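Glycerol trinitrate reductase (Agrobacterium tumefaciens, PDB 5EPD) probably acts as an FMN-dependent oxidoreductase of the old yellow enzyme family that reduces glycerol trinitrate, and is seen here without its flavin. Local coordinates at residues 60-68 and 368-376. Residues are numbered along the deposited sequence; the frame is centred on the assembly and turned at random.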
loop_
_atom_site.group_PDB
_atom_site.type_symbol
_atom_site.label_atom_id
_atom_site.label_comp_id
_atom_site.label_asym_id
_atom_site.label_seq_id
_atom_site.Cartn_x
_atom_site.Cartn_y
_atom_site.Cartn_z
ATOM N N LEU A 60 6.246 -13.097 14.726
ATOM C CA LEU A 60 4.864 -13.561 14.569
ATOM C C LEU A 60 4.187 -13.183 13.249
ATOM O O LEU A 60 3.030 -13.586 13.006
ATOM C CB LEU A 60 4.005 -12.983 15.679
ATOM C CG LEU A 60 4.517 -13.215 17.092
ATOM C CD1 LEU A 60 3.593 -12.464 18.045
ATOM C CD2 LEU A 60 4.603 -14.712 17.416
ATOM N N THR A 61 4.890 -12.430 12.401
ATOM C CA THR A 61 4.264 -11.818 11.239
ATOM C C THR A 61 3.921 -12.834 10.136
ATOM O O THR A 61 2.852 -12.735 9.528
ATOM C CB THR A 61 5.124 -10.659 10.733
ATOM O OG1 THR A 61 5.162 -9.641 11.740
ATOM C CG2 THR A 61 4.561 -10.051 9.463
ATOM N N ALA A 62 4.801 -13.804 9.889
ATOM C CA ALA A 62 4.468 -14.924 8.989
ATOM C C ALA A 62 3.105 -15.497 9.356
ATOM O O ALA A 62 2.213 -15.598 8.503
ATOM C CB ALA A 62 5.534 -16.026 9.029
ATOM N N GLY A 63 2.941 -15.844 10.634
ATOM C CA GLY A 63 1.666 -16.362 11.143
ATOM C C GLY A 63 0.444 -15.484 10.841
ATOM O O GLY A 63 -0.630 -15.972 10.422
ATOM N N TYR A 64 0.622 -14.190 11.076
ATOM C CA TYR A 64 -0.401 -13.183 10.872
ATOM C C TYR A 64 -0.931 -13.253 9.472
ATOM O O TYR A 64 -2.144 -13.327 9.286
ATOM C CB TYR A 64 0.223 -11.810 11.159
ATOM C CG TYR A 64 -0.508 -10.604 10.658
ATOM C CD1 TYR A 64 -1.706 -10.209 11.246
ATOM C CD2 TYR A 64 0.049 -9.800 9.651
ATOM C CE1 TYR A 64 -2.360 -9.071 10.822
ATOM C CE2 TYR A 64 -0.587 -8.644 9.218
ATOM C CZ TYR A 64 -1.802 -8.289 9.798
ATOM O OH TYR A 64 -2.475 -7.153 9.389
ATOM N N TYR A 65 -0.027 -13.256 8.495
ATOM C CA TYR A 65 -0.409 -13.258 7.091
ATOM C C TYR A 65 -0.973 -14.611 6.682
ATOM O O TYR A 65 -2.012 -14.670 6.024
ATOM C CB TYR A 65 0.764 -12.884 6.183
ATOM C CG TYR A 65 1.106 -11.390 6.185
ATOM C CD1 TYR A 65 0.222 -10.451 5.648
ATOM C CD2 TYR A 65 2.302 -10.925 6.735
ATOM C CE1 TYR A 65 0.528 -9.099 5.648
ATOM C CE2 TYR A 65 2.615 -9.570 6.741
ATOM C CZ TYR A 65 1.729 -8.666 6.203
ATOM O OH TYR A 65 2.057 -7.324 6.198
ATOM N N ALA A 66 -0.312 -15.694 7.097
ATOM C CA ALA A 66 -0.825 -17.063 6.834
ATOM C C ALA A 66 -2.235 -17.339 7.419
ATOM O O ALA A 66 -3.054 -18.004 6.783
ATOM C CB ALA A 66 0.175 -18.109 7.319
ATOM N N GLN A 67 -2.507 -16.816 8.613
ATOM C CA GLN A 67 -3.866 -16.786 9.154
ATOM C C GLN A 67 -4.933 -16.176 8.220
ATOM O O GLN A 67 -6.112 -16.492 8.359
ATOM C CB GLN A 67 -3.895 -15.964 10.442
ATOM C CG GLN A 67 -3.217 -16.595 11.645
ATOM C CD GLN A 67 -3.526 -15.831 12.913
ATOM O OE1 GLN A 67 -3.824 -14.626 12.876
ATOM N NE2 GLN A 67 -3.470 -16.530 14.053
ATOM N N ARG A 68 -4.528 -15.263 7.325
ATOM C CA ARG A 68 -5.447 -14.517 6.427
ATOM C C ARG A 68 -5.245 -14.896 4.966
ATOM O O ARG A 68 -5.774 -14.236 4.080
ATOM C CB ARG A 68 -5.195 -13.009 6.602
ATOM C CG ARG A 68 -5.560 -12.566 7.999
ATOM C CD ARG A 68 -4.917 -11.265 8.486
ATOM N NE ARG A 68 -5.566 -10.991 9.774
ATOM C CZ ARG A 68 -5.320 -11.674 10.902
ATOM N NH1 ARG A 68 -4.363 -12.620 10.947
ATOM N NH2 ARG A 68 -6.027 -11.404 11.994
ATOM N N SER A 368 1.956 -6.541 20.722
ATOM C CA SER A 368 2.314 -7.940 20.765
ATOM C C SER A 368 1.348 -8.735 19.920
ATOM O O SER A 368 0.575 -8.173 19.142
ATOM C CB SER A 368 2.205 -8.401 22.212
ATOM O OG SER A 368 0.854 -8.281 22.644
ATOM N N ALA A 369 1.379 -10.049 20.113
ATOM C CA ALA A 369 0.360 -10.946 19.589
ATOM C C ALA A 369 -1.056 -10.433 19.825
ATOM O O ALA A 369 -1.896 -10.595 18.972
ATOM C CB ALA A 369 0.515 -12.324 20.209
ATOM N N ALA A 370 -1.333 -9.840 20.978
ATOM C CA ALA A 370 -2.697 -9.462 21.292
ATOM C C ALA A 370 -3.200 -8.322 20.395
ATOM O O ALA A 370 -2.591 -7.246 20.308
ATOM C CB ALA A 370 -2.823 -9.084 22.754
ATOM N N GLY A 371 -4.327 -8.567 19.748
ATOM C CA GLY A 371 -4.897 -7.635 18.757
ATOM C C GLY A 371 -4.224 -7.720 17.396
ATOM O O GLY A 371 -4.337 -6.781 16.588
ATOM N N TYR A 372 -3.512 -8.835 17.181
ATOM C CA TYR A 372 -2.706 -9.112 15.984
ATOM C C TYR A 372 -3.065 -10.534 15.487
ATOM O O TYR A 372 -3.824 -10.701 14.493
ATOM C CB TYR A 372 -1.202 -8.979 16.315
ATOM C CG TYR A 372 -0.209 -9.035 15.117
ATOM C CD1 TYR A 372 -0.381 -8.234 14.002
ATOM C CD2 TYR A 372 0.945 -9.854 15.159
ATOM C CE1 TYR A 372 0.519 -8.267 12.940
ATOM C CE2 TYR A 372 1.848 -9.892 14.101
ATOM C CZ TYR A 372 1.629 -9.089 12.991
ATOM O OH TYR A 372 2.504 -9.093 11.914
ATOM N N THR A 373 -2.556 -11.545 16.203
ATOM C CA THR A 373 -2.714 -12.946 15.827
ATOM C C THR A 373 -3.635 -13.711 16.771
ATOM O O THR A 373 -3.792 -14.911 16.620
ATOM C CB THR A 373 -1.362 -13.666 15.818
ATOM O OG1 THR A 373 -0.654 -13.361 17.029
ATOM C CG2 THR A 373 -0.542 -13.236 14.634
ATOM N N ASP A 374 -4.262 -13.045 17.739
ATOM C CA ASP A 374 -5.179 -13.767 18.660
ATOM C C ASP A 374 -6.676 -13.544 18.363
ATOM O O ASP A 374 -7.550 -13.843 19.187
ATOM C CB ASP A 374 -4.862 -13.403 20.111
ATOM C CG ASP A 374 -5.226 -11.980 20.444
ATOM O OD1 ASP A 374 -5.467 -11.163 19.507
ATOM O OD2 ASP A 374 -5.253 -11.670 21.654
ATOM N N TYR A 375 -6.976 -13.000 17.190
ATOM C CA TYR A 375 -8.361 -12.871 16.766
ATOM C C TYR A 375 -8.907 -14.260 16.380
ATOM O O TYR A 375 -8.447 -14.863 15.395
ATOM C CB TYR A 375 -8.470 -11.926 15.571
ATOM C CG TYR A 375 -8.490 -10.453 15.913
ATOM C CD1 TYR A 375 -9.633 -9.860 16.440
ATOM C CD2 TYR A 375 -7.374 -9.649 15.677
ATOM C CE1 TYR A 375 -9.651 -8.508 16.742
ATOM C CE2 TYR A 375 -7.393 -8.293 15.945
ATOM C CZ TYR A 375 -8.524 -7.730 16.491
ATOM O OH TYR A 375 -8.555 -6.388 16.730
ATOM N N PRO A 376 -9.898 -14.762 17.136
ATOM C CA PRO A 376 -10.464 -16.077 16.802
ATOM C C PRO A 376 -11.134 -16.157 15.416
ATOM O O PRO A 376 -11.712 -15.169 14.944
ATOM C CB PRO A 376 -11.553 -16.249 17.861
ATOM C CG PRO A 376 -12.039 -14.848 18.093
ATOM C CD PRO A 376 -10.753 -14.039 18.104
HETATM O O HOH W 1 -5.674 -13.502 14.144
#
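Ala369 offers its methyl to Leu60 CD1, a modest apolar touch that begins the docking of the loop 368-376, part of the C-terminal tail after helix 346-352, onto helix 61-66 of the TIM barrel. Tyr372 carries the contact. A chi1 of -171° swings its ring away from its own backbone N and out over Tyr64. The two rings form an offset stack, centroids 4.3 Å apart; CE1 lies above the centre of the Tyr64 ring, and Tyr64 CB makes a CH-pi contact with the face of Tyr372. At the ring's edge, Tyr372 OH shares a 2.7 Å hydrogen bond with Thr61 OG1, which ties the phenol end to the start of helix 61-66. Thr373 then turns CG2 against Tyr64 CA and CB, while its carbonyl O receives a nearly straight 3.1 Å bond from Gln67 NE2. The other end of that amide, OE1, takes Arg68 NH1 on an in-plane lone pair at 2.8 Å; NH1 also donates to Tyr64 O. Arg68 NH2 meets a water that also lies near Tyr375, and the guanidinium is further anchored by the carbonyls of Phe340 and Ile341. The chemistry implies a stacked, hydroxyl-pinned tyrosine beside a glutamine amide probably oriented by arginine; the Thr61-Tyr372 and Gln67-Thr373 bonds both join neutral groups.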